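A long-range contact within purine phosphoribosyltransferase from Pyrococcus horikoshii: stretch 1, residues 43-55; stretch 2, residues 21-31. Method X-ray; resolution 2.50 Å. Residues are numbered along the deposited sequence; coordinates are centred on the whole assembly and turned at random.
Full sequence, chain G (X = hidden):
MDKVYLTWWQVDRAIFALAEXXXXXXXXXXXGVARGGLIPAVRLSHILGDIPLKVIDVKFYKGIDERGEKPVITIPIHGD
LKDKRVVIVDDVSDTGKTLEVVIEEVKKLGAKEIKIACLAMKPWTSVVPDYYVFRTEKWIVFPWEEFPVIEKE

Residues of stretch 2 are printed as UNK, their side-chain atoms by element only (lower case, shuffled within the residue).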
ATOM      1  N   ARG G  43     -15.958  12.014 -22.033  1.00 37.70           N
ATOM      2  CA  ARG G  43     -16.525  10.767 -21.550  1.00 38.40           C
ATOM      3  C   ARG G  43     -17.032   9.891 -22.701  1.00 39.68           C
ATOM      4  O   ARG G  43     -16.766   8.685 -22.726  1.00 39.11           O
ATOM      5  CB  ARG G  43     -17.649  11.047 -20.554  1.00 37.76           C
ATOM      6  CG  ARG G  43     -17.159  11.384 -19.152  1.00 39.21           C
ATOM      7  CD  ARG G  43     -17.742  10.405 -18.140  1.00 38.29           C
ATOM      8  NE  ARG G  43     -17.495   9.030 -18.572  1.00 39.36           N
ATOM      9  CZ  ARG G  43     -18.154   7.972 -18.120  1.00 37.48           C
ATOM     10  NH1 ARG G  43     -19.106   8.122 -17.213  1.00 39.73           N
ATOM     11  NH2 ARG G  43     -17.872   6.766 -18.593  1.00 39.84           N
ATOM     12  N   LEU G  44     -17.742  10.487 -23.658  1.00 40.87           N
ATOM     13  CA  LEU G  44     -18.249   9.725 -24.797  1.00 42.29           C
ATOM     14  C   LEU G  44     -17.104   9.216 -25.682  1.00 43.07           C
ATOM     15  O   LEU G  44     -17.210   8.156 -26.305  1.00 43.69           O
ATOM     16  CB  LEU G  44     -19.220  10.573 -25.630  1.00 41.52           C
ATOM     17  CG  LEU G  44     -20.617  10.815 -25.046  1.00 41.80           C
ATOM     18  CD1 LEU G  44     -21.374  11.807 -25.931  1.00 39.48           C
ATOM     19  CD2 LEU G  44     -21.384   9.503 -24.938  1.00 38.84           C
ATOM     20  N   SER G  45     -16.014   9.973 -25.742  1.00 43.83           N
ATOM     21  CA  SER G  45     -14.862   9.559 -26.539  1.00 45.85           C
ATOM     22  C   SER G  45     -14.314   8.238 -25.989  1.00 47.32           C
ATOM     23  O   SER G  45     -13.939   7.350 -26.751  1.00 48.02           O
ATOM     24  CB  SER G  45     -13.765  10.618 -26.492  1.00 45.70           C
ATOM     25  OG  SER G  45     -12.655  10.210 -27.268  1.00 46.66           O
ATOM     26  N   HIS G  46     -14.277   8.127 -24.664  1.00 47.60           N
ATOM     27  CA  HIS G  46     -13.796   6.930 -23.981  1.00 47.92           C
ATOM     28  C   HIS G  46     -14.805   5.783 -24.092  1.00 48.51           C
ATOM     29  O   HIS G  46     -14.463   4.698 -24.553  1.00 49.85           O
ATOM     30  CB  HIS G  46     -13.539   7.236 -22.496  1.00 48.00           C
ATOM     31  CG  HIS G  46     -12.306   8.049 -22.245  1.00 47.62           C
ATOM     32  ND1 HIS G  46     -11.039   7.507 -22.274  1.00 48.58           N
ATOM     33  CD2 HIS G  46     -12.144   9.363 -21.957  1.00 47.97           C
ATOM     34  CE1 HIS G  46     -10.150   8.451 -22.013  1.00 48.18           C
ATOM     35  NE2 HIS G  46     -10.795   9.586 -21.817  1.00 47.74           N
ATOM     36  N   ILE G  47     -16.048   6.036 -23.680  1.00 48.69           N
ATOM     37  CA  ILE G  47     -17.116   5.038 -23.707  1.00 46.91           C
ATOM     38  C   ILE G  47     -17.402   4.413 -25.072  1.00 49.15           C
ATOM     39  O   ILE G  47     -17.892   3.289 -25.148  1.00 50.52           O
ATOM     40  CB  ILE G  47     -18.443   5.624 -23.184  1.00 44.29           C
ATOM     41  CG1 ILE G  47     -18.242   6.240 -21.802  1.00 43.19           C
ATOM     42  CG2 ILE G  47     -19.492   4.526 -23.090  1.00 44.84           C
ATOM     43  CD1 ILE G  47     -19.514   6.798 -21.195  1.00 42.03           C
ATOM     44  N   LEU G  48     -17.105   5.128 -26.148  1.00 50.23           N
ATOM     45  CA  LEU G  48     -17.373   4.604 -27.480  1.00 52.29           C
ATOM     46  C   LEU G  48     -16.153   4.037 -28.212  1.00 54.55           C
ATOM     47  O   LEU G  48     -16.110   4.039 -29.445  1.00 56.36           O
ATOM     48  CB  LEU G  48     -18.025   5.688 -28.340  1.00 50.70           C
ATOM     49  CG  LEU G  48     -19.405   6.179 -27.892  1.00 49.49           C
ATOM     50  CD1 LEU G  48     -19.840   7.316 -28.796  1.00 48.99           C
ATOM     51  CD2 LEU G  48     -20.415   5.044 -27.942  1.00 48.53           C
ATOM     52  N   GLY G  49     -15.163   3.557 -27.462  1.00 55.88           N
ATOM     53  CA  GLY G  49     -13.982   2.988 -28.087  1.00 57.48           C
ATOM     54  C   GLY G  49     -12.920   3.989 -28.511  1.00 58.66           C
ATOM     55  O   GLY G  49     -12.414   3.933 -29.634  1.00 59.30           O
ATOM     56  N   ASP G  50     -12.572   4.895 -27.606  1.00 59.60           N
ATOM     57  CA  ASP G  50     -11.566   5.919 -27.871  1.00 60.81           C
ATOM     58  C   ASP G  50     -11.588   6.480 -29.286  1.00 59.67           C
ATOM     59  O   ASP G  50     -10.550   6.542 -29.944  1.00 60.42           O
ATOM     60  CB  ASP G  50     -10.160   5.388 -27.564  1.00 62.48           C
ATOM     61  CG  ASP G  50      -9.860   5.344 -26.071  1.00 66.31           C
ATOM     62  OD1 ASP G  50      -8.715   4.988 -25.706  1.00 68.54           O
ATOM     63  OD2 ASP G  50     -10.762   5.663 -25.263  1.00 65.94           O
ATOM     64  N   ILE G  51     -12.764   6.884 -29.757  1.00 57.58           N
ATOM     65  CA  ILE G  51     -12.865   7.463 -31.090  1.00 56.22           C
ATOM     66  C   ILE G  51     -12.332   8.889 -30.988  1.00 54.91           C
ATOM     67  O   ILE G  51     -12.559   9.577 -29.991  1.00 54.08           O
ATOM     68  CB  ILE G  51     -14.323   7.494 -31.598  1.00 57.35           C
ATOM     69  CG1 ILE G  51     -15.187   8.311 -30.642  1.00 56.69           C
ATOM     70  CG2 ILE G  51     -14.860   6.065 -31.749  1.00 55.64           C
ATOM     71  CD1 ILE G  51     -16.620   8.415 -31.081  1.00 57.97           C
ATOM     72  N   PRO G  52     -11.619   9.353 -32.021  1.00 53.52           N
ATOM     73  CA  PRO G  52     -11.035  10.698 -32.059  1.00 51.84           C
ATOM     74  C   PRO G  52     -11.939  11.840 -31.576  1.00 49.68           C
ATOM     75  O   PRO G  52     -13.134  11.872 -31.864  1.00 48.09           O
ATOM     76  CB  PRO G  52     -10.615  10.847 -33.523  1.00 51.77           C
ATOM     77  CG  PRO G  52     -11.590   9.961 -34.248  1.00 53.39           C
ATOM     78  CD  PRO G  52     -11.606   8.747 -33.363  1.00 52.68           C
ATOM     79  N   LEU G  53     -11.350  12.775 -30.835  1.00 47.59           N
ATOM     80  CA  LEU G  53     -12.083  13.914 -30.305  1.00 45.41           C
ATOM     81  C   LEU G  53     -11.554  15.238 -30.847  1.00 46.42           C
ATOM     82  O   LEU G  53     -10.366  15.542 -30.726  1.00 45.64           O
ATOM     83  CB  LEU G  53     -11.999  13.942 -28.779  1.00 43.58           C
ATOM     84  CG  LEU G  53     -12.677  15.142 -28.114  1.00 42.14           C
ATOM     85  CD1 LEU G  53     -14.180  15.048 -28.314  1.00 42.05           C
ATOM     86  CD2 LEU G  53     -12.350  15.174 -26.638  1.00 40.29           C
ATOM     87  N   LYS G  54     -12.443  16.014 -31.456  1.00 47.07           N
ATOM     88  CA  LYS G  54     -12.072  17.317 -31.982  1.00 48.43           C
ATOM     89  C   LYS G  54     -12.747  18.387 -31.124  1.00 48.45           C
ATOM     90  O   LYS G  54     -13.892  18.222 -30.698  1.00 48.54           O
ATOM     91  CB  LYS G  54     -12.490  17.444 -33.448  1.00 50.52           C
ATOM     92  CG  LYS G  54     -11.577  16.674 -34.387  1.00 52.73           C
ATOM     93  CD  LYS G  54     -11.943  16.873 -35.846  1.00 53.82           C
ATOM     94  CE  LYS G  54     -10.936  16.178 -36.758  1.00 54.15           C
ATOM     95  NZ  LYS G  54      -9.550  16.699 -36.570  1.00 54.78           N
ATOM     96  N   VAL G  55     -12.027  19.467 -30.844  1.00 48.26           N
ATOM     97  CA  VAL G  55     -12.581  20.529 -30.023  1.00 49.13           C
ATOM     98  C   VAL G  55     -12.829  21.828 -30.779  1.00 50.45           C
ATOM     99  O   VAL G  55     -11.991  22.285 -31.563  1.00 51.05           O
ATOM    100  CB  VAL G  55     -11.667  20.829 -28.825  1.00 48.09           C
ATOM    101  CG1 VAL G  55     -12.209  22.006 -28.033  1.00 47.59           C
ATOM    102  CG2 VAL G  55     -11.572  19.600 -27.938  1.00 49.42           C
ATOM    103  N   UNK G  21     -27.354   4.765 -27.061  1.00 50.05           N
ATOM    104  CA  UNK G  21     -28.063   5.221 -28.251  1.00 49.71           C
ATOM    105  C   UNK G  21     -27.092   5.570 -29.373  1.00 49.20           C
ATOM    106  O   UNK G  21     -27.356   5.284 -30.539  1.00 49.46           O
ATOM    107  n   UNK G  21     -32.778   3.575 -26.484  1.00 56.59           N
ATOM    108  c   UNK G  21     -28.931   6.439 -27.919  1.00 49.91           C
ATOM    109  c   UNK G  21     -32.315   4.668 -27.387  1.00 55.50           C
ATOM    110  c   UNK G  21     -30.869   5.060 -27.118  1.00 54.00           C
ATOM    111  c   UNK G  21     -30.421   6.187 -28.034  1.00 51.44           C
ATOM    112  N   UNK G  22     -25.971   6.192 -29.026  1.00 48.44           N
ATOM    113  CA  UNK G  22     -24.983   6.550 -30.036  1.00 48.89           C
ATOM    114  C   UNK G  22     -24.304   5.305 -30.613  1.00 50.51           C
ATOM    115  O   UNK G  22     -23.710   5.359 -31.690  1.00 49.45           O
ATOM    116  c   UNK G  22     -24.326   8.959 -29.217  1.00 47.74           C
ATOM    117  c   UNK G  22     -23.928   7.496 -29.450  1.00 47.58           C
ATOM    118  c   UNK G  22     -24.732   9.579 -30.545  1.00 45.59           C
ATOM    119  c   UNK G  22     -23.163   9.733 -28.597  1.00 43.73           C
ATOM    120  N   UNK G  23     -24.392   4.186 -29.896  1.00 52.51           N
ATOM    121  CA  UNK G  23     -23.786   2.940 -30.360  1.00 54.50           C
ATOM    122  C   UNK G  23     -24.459   2.459 -31.640  1.00 55.97           C
ATOM    123  O   UNK G  23     -23.810   1.887 -32.514  1.00 56.62           O
ATOM    124  n   UNK G  23     -21.329   0.967 -26.566  1.00 55.55           N
ATOM    125  n   UNK G  23     -22.750   1.575 -24.847  1.00 51.61           N
ATOM    126  c   UNK G  23     -22.904   2.057 -28.124  1.00 54.76           C
ATOM    127  n   UNK G  23     -20.480   1.555 -24.514  1.00 55.03           N
ATOM    128  c   UNK G  23     -23.873   1.850 -29.284  1.00 54.37           C
ATOM    129  c   UNK G  23     -21.522   1.362 -25.309  1.00 54.35           C
ATOM    130  c   UNK G  23     -22.399   0.742 -27.540  1.00 54.21           C
ATOM    131  N   UNK G  24     -25.762   2.704 -31.745  1.00 57.30           N
ATOM    132  CA  UNK G  24     -26.527   2.314 -32.923  1.00 58.99           C
ATOM    133  C   UNK G  24     -26.180   3.219 -34.111  1.00 58.75           C
ATOM    134  O   UNK G  24     -26.420   2.863 -35.265  1.00 58.92           O
ATOM    135  c   UNK G  24     -28.427   1.685 -31.331  1.00 64.87           C
ATOM    136  c   UNK G  24     -29.908   1.835 -30.999  1.00 67.30           C
ATOM    137  o   UNK G  24     -30.386   2.987 -30.882  1.00 68.69           O
ATOM    138  o   UNK G  24     -30.593   0.799 -30.847  1.00 68.74           O
ATOM    139  c   UNK G  24     -28.023   2.398 -32.620  1.00 60.85           C
ATOM    140  N   UNK G  25     -25.608   4.387 -33.820  1.00 57.69           N
ATOM    141  CA  UNK G  25     -25.232   5.350 -34.854  1.00 56.25           C
ATOM    142  C   UNK G  25     -23.777   5.195 -35.316  1.00 56.03           C
ATOM    143  O   UNK G  25     -23.420   5.623 -36.411  1.00 56.41           O
ATOM    144  c   UNK G  25     -24.987   7.867 -35.263  1.00 56.52           C
ATOM    145  c   UNK G  25     -23.570   9.800 -35.676  1.00 56.83           C
ATOM    146  c   UNK G  25     -25.479   6.775 -34.341  1.00 55.91           C
ATOM    147  c   UNK G  25     -24.042   8.800 -34.826  1.00 56.31           C
ATOM    148  c   UNK G  25     -25.450   7.962 -36.578  1.00 55.94           C
ATOM    149  c   UNK G  25     -24.982   8.956 -37.438  1.00 55.21           C
ATOM    150  c   UNK G  25     -24.044   9.871 -36.981  1.00 55.83           C
ATOM    151  o   UNK G  25     -23.575  10.854 -37.825  1.00 54.15           O
ATOM    152  N   UNK G  26     -22.941   4.589 -34.476  1.00 56.13           N
ATOM    153  CA  UNK G  26     -21.535   4.352 -34.803  1.00 55.66           C
ATOM    154  C   UNK G  26     -20.759   5.559 -35.333  1.00 55.29           C
ATOM    155  O   UNK G  26     -20.393   5.614 -36.509  1.00 55.91           O
ATOM    156  c   UNK G  26     -21.438   3.203 -35.804  1.00 56.51           C
ATOM    157  c   UNK G  26     -22.138   1.940 -35.328  1.00 59.26           C
ATOM    158  c   UNK G  26     -22.013   0.807 -36.330  1.00 61.24           C
ATOM    159  c   UNK G  26     -22.751  -0.433 -35.846  1.00 63.98           C
ATOM    160  n   UNK G  26     -24.205  -0.170 -35.632  1.00 65.31           N
ATOM    161  N   UNK G  27     -20.488   6.539 -34.459  1.00 54.60           N
ATOM    162  CA  UNK G  27     -19.757   7.767 -34.778  1.00 54.14           C
ATOM    163  C   UNK G  27     -18.293   7.512 -35.112  1.00 54.28           C
ATOM    164  O   UNK G  27     -17.626   6.720 -34.447  1.00 54.06           O
ATOM    165  c   UNK G  27     -19.895   8.591 -33.506  1.00 53.92           C
ATOM    166  c   UNK G  27     -21.076   6.626 -33.112  1.00 55.14           C
ATOM    167  c   UNK G  27     -21.177   8.103 -32.914  1.00 56.39           C
ATOM    168  N   UNK G  28     -17.792   8.194 -36.133  1.00 53.71           N
ATOM    169  CA  UNK G  28     -16.400   8.047 -36.531  1.00 53.22           C
ATOM    170  C   UNK G  28     -15.557   9.103 -35.828  1.00 52.28           C
ATOM    171  O   UNK G  28     -14.345   8.949 -35.670  1.00 52.81           O
ATOM    172  o   UNK G  28     -17.702   6.331 -38.193  1.00 62.85           O
ATOM    173  o   UNK G  28     -17.147   7.327 -40.073  1.00 61.36           O
ATOM    174  c   UNK G  28     -17.095   7.221 -38.826  1.00 59.38           C
ATOM    175  c   UNK G  28     -16.258   8.216 -38.045  1.00 56.44           C
ATOM    176  N   UNK G  29     -16.212  10.179 -35.406  1.00 50.41           N
ATOM    177  CA  UNK G  29     -15.526  11.275 -34.740  1.00 48.28           C
ATOM    178  C   UNK G  29     -16.486  12.087 -33.872  1.00 47.20           C
ATOM    179  O   UNK G  29     -17.687  12.156 -34.144  1.00 46.51           O
ATOM    180  c   UNK G  29     -14.118  13.326 -35.086  1.00 48.50           C
ATOM    181  c   UNK G  29     -15.931  12.769 -36.713  1.00 49.60           C
ATOM    182  c   UNK G  29     -14.868  12.206 -35.780  1.00 48.96           C
ATOM    183  N   UNK G  30     -15.946  12.682 -32.815  1.00 45.02           N
ATOM    184  CA  UNK G  30     -16.735  13.499 -31.909  1.00 43.65           C
ATOM    185  C   UNK G  30     -16.213  14.927 -31.911  1.00 42.78           C
ATOM    186  O   UNK G  30     -15.003  15.171 -31.942  1.00 40.10           O
ATOM    187  c   UNK G  30     -16.677  12.998 -30.455  1.00 43.83           C
ATOM    188  c   UNK G  30     -17.426  13.959 -29.559  1.00 42.30           C
ATOM    189  c   UNK G  30     -17.251  11.041 -28.920  1.00 42.90           C
ATOM    190  c   UNK G  30     -17.300  11.610 -30.337  1.00 44.35           C
ATOM    191  N   UNK G  31     -17.146  15.869 -31.886  1.00 42.12           N
ATOM    192  CA  UNK G  31     -16.810  17.282 -31.859  1.00 43.08           C
ATOM    193  C   UNK G  31     -17.448  17.867 -30.606  1.00 41.70           C
ATOM    194  O   UNK G  31     -18.678  17.986 -30.511  1.00 40.79           O
ATOM    195  c   UNK G  31     -17.336  18.005 -33.124  1.00 44.06           C
ATOM    196  c   UNK G  31     -16.718  17.357 -34.370  1.00 44.77           C
ATOM    197  c   UNK G  31     -16.982  19.488 -33.066  1.00 41.52           C
ATOM    198  c   UNK G  31     -17.329  17.795 -35.661  1.00 48.49           C
TER

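Position 21 carries four carbons in a row ending in a nitrogen, out of reach of stretch 1: K21, a lysine whose amino group suits a partly exposed helical site. Position 22 has four carbons forked at the second; its CA-to-CB bond points toward stretch 1, and one branch tip meets two leucines. This is L22; its CD1 lies 3.8 Å from L44 CD1 and 4.1 Å from L48 CD1, and a branched, apolar side chain suits such a buried site.

Position 23 has three carbons, a nitrogen, then a carbon bearing two more nitrogens; an end nitrogen approaches I47 O and a carbon packs on L48. This is R23. Its CG lies 3.9 Å from L48 CD2, while NH2 reaches I47 O at 3.2 Å in a weak hydrogen bond, bent to 122°. A long chain can thus offer carbon to a leucine and a donor to a carbonyl.

Position 24, three carbons with two oxygens on the third, touches nothing on stretch 1: E24, its charge suiting an exposed site. Position 25, one carbon and a six-carbon ring bearing an oxygen, also makes no contact: Y25, its ring buried and its hydroxyl bonded elsewhere in the structure. Position 26, four carbons ending in nitrogen, makes none either: K26, charged and exposed, whose positive phi marks the departure from helical geometry.

At position 27 three carbons close a ring onto the backbone nitrogen, touching I51 and L48: P27. Its CA-to-CB bond points toward stretch 1, and this compact apolar ring puts CB 4.1 Å from I51 CD1. Position 28, two carbons with two oxygens on the second, touches P52 through its backbone O: D28. Its CA-to-CB bond points away; O lies 3.3 Å from P52 CG, and OD1 is hydrogen-bonded elsewhere.

Position 29 has one carbon carrying two others, near P52: V29, whose CG2 is 3.7 Å from P52 O; beta-branching suits a strand. Position 30 has four carbons forked at the first, one arm two carbons long, touching I51, L53 and L44: I30. Its CG1 meets I51 CD1 at 3.4 Å, CG2 meets L53 CD1 at 3.6 Å, and CD1 reaches L44 CB at 3.9 Å. Position 31 has the same fork, near K54: I31, beta-branched and apolar in a buried strand, its CG1 4.3 Å from K54 CB.

The contact joins two parallel strands through I30, which donates from N to P52 O (3.1 Å) and accepts at O from K54 N (2.7 Å). The register pairs L53 with I30 and K54 with I31. Beside them, leucines and isoleucines pack together.

Stretch 2 (21-31) KLREYKPDVII
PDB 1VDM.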